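Local structure of charybdin (Charybdis maritima, 2B7U) at residues A[24-35]-A[164-175]. The protein is a plant ribosome-inactivating protein, a single chain with the mixed alpha/beta fold of that toxin family. Sequence-based numbering, arbitrary orientation. Where two conformers were deposited one is given.
Sequences YTDFIKNLRRSL and MFCEATRFVDIA
Arg32 and Tyr24 reach from one face of helix 24-35 to the helix pair 164-170 and 172-175, a buried helix-helix packing in the core of the ribosome-inactivating protein fold. The axes of 24-35 and 164-170 cross at -72°, 9.7 Å apart, with Ile28 and Thr169 the nearest pair of backbones. Arg32 runs extended from CG to NE and slides past Thr169 in the opposite direction, its guanidinium edge turned to the end of helix 164-170. There NE donates to Thr169 O at 2.9 Å, in the carbonyl plane on a lone pair, and NH1 donates to Ala168 O in a more bent bond (N-H...O 138°). Carbonyls in a last helical turn lack some of the usual backbone donors, and a two-armed arginine suits them. Ile28 CG2 lies over one guanidinium face, offset toward its rim, while Ala175 CB approaches NH1 obliquely; the small alanine lets the charged group come close.

At the other end, Tyr24 has CG anti to its N (chi1 169°), which sends the ring across to sit as a knob among Met164, Phe165, Ala168 and Ala175. Its hydroxyl donates to Met164 O at 2.7 Å, the carbonyl of the first residue of the wider pi-type turn 164-167, and Ile28 CG1 lies over one ring face. Phe27 and Phe165 cross at about a right angle, CE2 meeting CE1 at 3.7 Å; both also touch Leu60 of strand 56-64, joining the helices to the main sheet. Thr169 is the reciprocal knob, among Ile28, Leu31, Arg32 and Leu35. Its CG2 meets Leu35 CD1 tip to tip, whereas its buried OG1 turns back to donate to Phe165 O at 2.6 Å, and Thr169 N reaches that same oxygen from the opposite face of the carbonyl plane.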
loop_
_atom_site.group_PDB
_atom_site.type_symbol
_atom_site.label_atom_id
_atom_site.label_comp_id
_atom_site.label_asym_id
_atom_site.label_seq_id
_atom_site.Cartn_x
_atom_site.Cartn_y
_atom_site.Cartn_z
ATOM N N TYR A 24 2.392 7.024 14.396
ATOM C CA TYR A 24 2.192 6.608 13.005
ATOM C C TYR A 24 3.357 5.701 12.594
ATOM O O TYR A 24 3.122 4.630 12.038
ATOM C CB TYR A 24 2.144 7.839 12.122
ATOM C CG TYR A 24 2.216 7.559 10.640
ATOM C CD1 TYR A 24 1.097 7.090 9.943
ATOM C CD2 TYR A 24 3.363 7.816 9.930
ATOM C CE1 TYR A 24 1.150 6.844 8.579
ATOM C CE2 TYR A 24 3.420 7.584 8.551
ATOM C CZ TYR A 24 2.314 7.130 7.889
ATOM O OH TYR A 24 2.456 6.920 6.544
ATOM N N THR A 25 4.593 6.114 12.856
ATOM C CA THR A 25 5.744 5.286 12.516
ATOM C C THR A 25 5.666 3.913 13.186
ATOM O O THR A 25 5.946 2.877 12.557
ATOM C CB THR A 25 7.028 6.016 12.882
ATOM O OG1 THR A 25 7.136 7.195 12.064
ATOM C CG2 THR A 25 8.232 5.111 12.658
ATOM N N ASP A 26 5.317 3.897 14.472
ATOM C CA ASP A 26 5.141 2.654 15.216
ATOM C C ASP A 26 4.107 1.754 14.532
ATOM O O ASP A 26 4.282 0.551 14.393
ATOM C CB ASP A 26 4.668 2.900 16.664
ATOM C CG ASP A 26 5.654 3.704 17.537
ATOM O OD1 ASP A 26 5.170 4.269 18.553
ATOM O OD2 ASP A 26 6.874 3.750 17.257
ATOM N N PHE A 27 3.000 2.349 14.111
ATOM C CA PHE A 27 1.945 1.586 13.471
ATOM C C PHE A 27 2.416 0.937 12.173
ATOM O O PHE A 27 2.154 -0.228 11.915
ATOM C CB PHE A 27 0.740 2.491 13.202
ATOM C CG PHE A 27 -0.431 1.759 12.647
ATOM C CD1 PHE A 27 -1.322 1.094 13.476
ATOM C CD2 PHE A 27 -0.654 1.735 11.283
ATOM C CE1 PHE A 27 -2.393 0.407 12.951
ATOM C CE2 PHE A 27 -1.735 1.073 10.760
ATOM C CZ PHE A 27 -2.605 0.403 11.599
ATOM N N ILE A 28 3.122 1.706 11.364
ATOM C CA ILE A 28 3.608 1.182 10.080
ATOM C C ILE A 28 4.620 0.053 10.311
ATOM O O ILE A 28 4.570 -0.982 9.633
ATOM C CB ILE A 28 4.200 2.311 9.203
ATOM C CG1 ILE A 28 3.120 3.327 8.791
ATOM C CG2 ILE A 28 4.901 1.730 7.965
ATOM C CD1 ILE A 28 1.993 2.788 7.981
ATOM N N LYS A 29 5.514 0.246 11.271
ATOM C CA LYS A 29 6.524 -0.776 11.592
ATOM C C LYS A 29 5.839 -2.056 12.055
ATOM O O LYS A 29 6.195 -3.147 11.640
ATOM C CB LYS A 29 7.487 -0.242 12.628
ATOM C CG LYS A 29 8.448 0.779 12.034
ATOM C CD LYS A 29 9.221 1.550 13.082
ATOM C CE LYS A 29 10.245 0.714 13.802
ATOM N NZ LYS A 29 10.992 1.446 14.866
ATOM N N ASN A 30 4.826 -1.920 12.906
ATOM C CA ASN A 30 4.090 -3.090 13.359
ATOM C C ASN A 30 3.340 -3.775 12.229
ATOM O O ASN A 30 3.252 -5.003 12.181
ATOM C CB ASN A 30 3.133 -2.730 14.505
ATOM C CG ASN A 30 3.864 -2.348 15.764
ATOM O OD1 ASN A 30 5.012 -2.730 15.964
ATOM N ND2 ASN A 30 3.194 -1.606 16.642
ATOM N N LEU A 31 2.799 -2.989 11.303
ATOM C CA LEU A 31 2.068 -3.542 10.191
ATOM C C LEU A 31 3.000 -4.362 9.285
ATOM O O LEU A 31 2.646 -5.430 8.815
ATOM C CB LEU A 31 1.391 -2.424 9.413
ATOM C CG LEU A 31 0.605 -2.844 8.179
ATOM C CD1 LEU A 31 -0.401 -3.955 8.496
ATOM C CD2 LEU A 31 -0.068 -1.670 7.533
ATOM N N ARG A 32 4.200 -3.855 9.045
ATOM C CA ARG A 32 5.192 -4.621 8.280
ATOM C C ARG A 32 5.506 -5.983 8.905
ATOM O O ARG A 32 5.600 -7.002 8.210
ATOM C CB ARG A 32 6.461 -3.809 8.125
ATOM C CG ARG A 32 6.353 -2.619 7.227
ATOM C CD ARG A 32 7.531 -1.722 7.376
ATOM N NE ARG A 32 7.504 -0.541 6.514
ATOM C CZ ARG A 32 8.209 0.568 6.773
ATOM N NH1 ARG A 32 8.136 1.610 5.968
ATOM N NH2 ARG A 32 9.016 0.637 7.837
ATOM N N ARG A 33 5.669 -5.995 10.218
ATOM C CA ARG A 33 5.900 -7.231 10.924
ATOM C C ARG A 33 4.705 -8.185 10.793
ATOM O O ARG A 33 4.899 -9.379 10.630
ATOM C CB ARG A 33 6.182 -6.924 12.390
ATOM C CG ARG A 33 6.472 -8.110 13.212
ATOM C CD ARG A 33 6.484 -7.670 14.659
ATOM N NE ARG A 33 7.733 -7.961 15.354
ATOM C CZ ARG A 33 7.834 -8.629 16.498
ATOM N NH1 ARG A 33 9.029 -8.809 17.035
ATOM N NH2 ARG A 33 6.763 -9.121 17.115
ATOM N N SER A 34 3.486 -7.649 10.870
ATOM C CA SER A 34 2.257 -8.446 10.785
ATOM C C SER A 34 2.112 -9.065 9.412
ATOM O O SER A 34 1.571 -10.153 9.271
ATOM C CB SER A 34 1.017 -7.610 11.066
ATOM O OG SER A 34 0.969 -7.215 12.436
ATOM N N LEU A 35 2.606 -8.362 8.407
ATOM C CA LEU A 35 2.481 -8.819 7.023
ATOM C C LEU A 35 3.517 -9.851 6.620
ATOM O O LEU A 35 3.345 -10.579 5.624
ATOM C CB LEU A 35 2.577 -7.624 6.074
ATOM C CG LEU A 35 1.442 -6.604 6.098
ATOM C CD1 LEU A 35 1.824 -5.257 5.465
ATOM C CD2 LEU A 35 0.181 -7.166 5.425
ATOM N N MET A 164 -0.863 6.765 2.452
ATOM C CA MET A 164 -0.361 6.830 3.814
ATOM C C MET A 164 -0.224 5.508 4.530
ATOM O O MET A 164 0.471 5.436 5.554
ATOM C CB MET A 164 -1.215 7.807 4.641
ATOM C CG MET A 164 -1.189 9.181 4.064
ATOM S SD MET A 164 -2.071 10.443 5.043
ATOM C CE MET A 164 -0.917 10.689 6.392
ATOM N N PHE A 165 -0.855 4.455 4.015
ATOM C CA PHE A 165 -0.695 3.124 4.614
ATOM C C PHE A 165 0.003 2.168 3.670
ATOM O O PHE A 165 1.034 1.608 4.037
ATOM C CB PHE A 165 -2.023 2.640 5.172
ATOM C CG PHE A 165 -2.475 3.491 6.312
ATOM C CD1 PHE A 165 -1.933 3.297 7.566
ATOM C CD2 PHE A 165 -3.317 4.554 6.112
ATOM C CE1 PHE A 165 -2.263 4.107 8.631
ATOM C CE2 PHE A 165 -3.658 5.393 7.177
ATOM C CZ PHE A 165 -3.135 5.164 8.445
ATOM N N CYS A 166 -0.465 2.048 2.445
ATOM C CA CYS A 166 0.167 1.059 1.532
ATOM C C CYS A 166 1.552 1.517 1.043
ATOM O O CYS A 166 2.547 0.784 1.182
ATOM C CB CYS A 166 -0.728 0.714 0.389
ATOM S SG CYS A 166 -2.354 0.106 0.991
ATOM N N GLU A 167 1.645 2.718 0.488
ATOM C CA GLU A 167 2.928 3.154 -0.018
ATOM C C GLU A 167 3.929 3.382 1.127
ATOM O O GLU A 167 5.115 3.094 1.008
ATOM C CB GLU A 167 2.792 4.403 -0.866
ATOM C CG GLU A 167 1.788 4.302 -1.993
ATOM C CD GLU A 167 2.122 3.284 -3.043
ATOM O OE1 GLU A 167 3.240 2.706 -3.012
ATOM O OE2 GLU A 167 1.255 3.025 -3.913
ATOM N N ALA A 168 3.467 3.941 2.245
ATOM C CA ALA A 168 4.333 4.101 3.425
ATOM C C ALA A 168 4.858 2.760 3.942
ATOM O O ALA A 168 6.022 2.650 4.337
ATOM C CB ALA A 168 3.584 4.841 4.529
ATOM N N THR A 169 4.019 1.724 3.912
ATOM C CA THR A 169 4.428 0.380 4.324
ATOM C C THR A 169 5.504 -0.156 3.372
ATOM O O THR A 169 6.522 -0.692 3.803
ATOM C CB THR A 169 3.211 -0.541 4.392
ATOM O OG1 THR A 169 2.357 -0.093 5.469
ATOM C CG2 THR A 169 3.570 -1.972 4.646
ATOM N N ARG A 170 5.318 0.095 2.092
ATOM C CA ARG A 170 6.284 -0.378 1.076
ATOM C C ARG A 170 7.642 0.313 1.127
ATOM O O ARG A 170 8.646 -0.319 0.797
ATOM C CB ARG A 170 5.701 -0.221 -0.312
ATOM C CG ARG A 170 4.489 -1.053 -0.660
ATOM C CD ARG A 170 3.929 -0.610 -2.008
ATOM N NE ARG A 170 2.866 -1.496 -2.468
ATOM C CZ ARG A 170 1.687 -1.100 -2.941
ATOM N NH1 ARG A 170 1.405 0.188 -3.070
ATOM N NH2 ARG A 170 0.804 -1.996 -3.334
ATOM N N PHE A 171 7.698 1.603 1.450
ATOM C CA PHE A 171 8.944 2.385 1.327
ATOM C C PHE A 171 9.301 3.175 2.561
ATOM O O PHE A 171 8.505 3.961 3.057
ATOM C CB PHE A 171 8.859 3.343 0.142
ATOM C CG PHE A 171 8.867 2.641 -1.197
ATOM C CD1 PHE A 171 10.056 2.158 -1.708
ATOM C CD2 PHE A 171 7.708 2.457 -1.906
ATOM C CE1 PHE A 171 10.056 1.514 -2.934
ATOM C CE2 PHE A 171 7.706 1.805 -3.127
ATOM C CZ PHE A 171 8.884 1.345 -3.641
ATOM N N VAL A 172 10.520 2.974 3.037
ATOM C CA VAL A 172 11.054 3.689 4.186
ATOM C C VAL A 172 10.939 5.197 4.055
ATOM O O VAL A 172 10.501 5.871 4.999
ATOM C CB VAL A 172 12.545 3.262 4.416
ATOM C CG1 VAL A 172 13.197 4.093 5.523
ATOM C CG2 VAL A 172 12.595 1.747 4.731
ATOM N N ASP A 173 11.334 5.731 2.911
ATOM C CA ASP A 173 11.434 7.197 2.730
ATOM C C ASP A 173 10.041 7.827 2.696
ATOM O O ASP A 173 9.869 8.990 3.088
ATOM C CB ASP A 173 12.189 7.541 1.445
ATOM C CG ASP A 173 13.653 7.186 1.525
ATOM O OD1 ASP A 173 14.326 7.712 2.434
ATOM O OD2 ASP A 173 14.110 6.368 0.705
ATOM N N ILE A 174 9.059 7.069 2.219
ATOM C CA ILE A 174 7.664 7.530 2.154
ATOM C C ILE A 174 7.071 7.568 3.564
ATOM O O ILE A 174 6.478 8.594 3.965
ATOM C CB ILE A 174 6.817 6.701 1.161
ATOM C CG1 ILE A 174 7.399 6.858 -0.246
ATOM C CG2 ILE A 174 5.377 7.173 1.157
ATOM C CD1 ILE A 174 6.675 6.104 -1.325
ATOM N N ALA A 175 7.243 6.487 4.337
ATOM C CA ALA A 175 6.829 6.482 5.741
ATOM C C ALA A 175 7.447 7.644 6.506
ATOM O O ALA A 175 6.748 8.339 7.255
ATOM C CB ALA A 175 7.168 5.203 6.428
#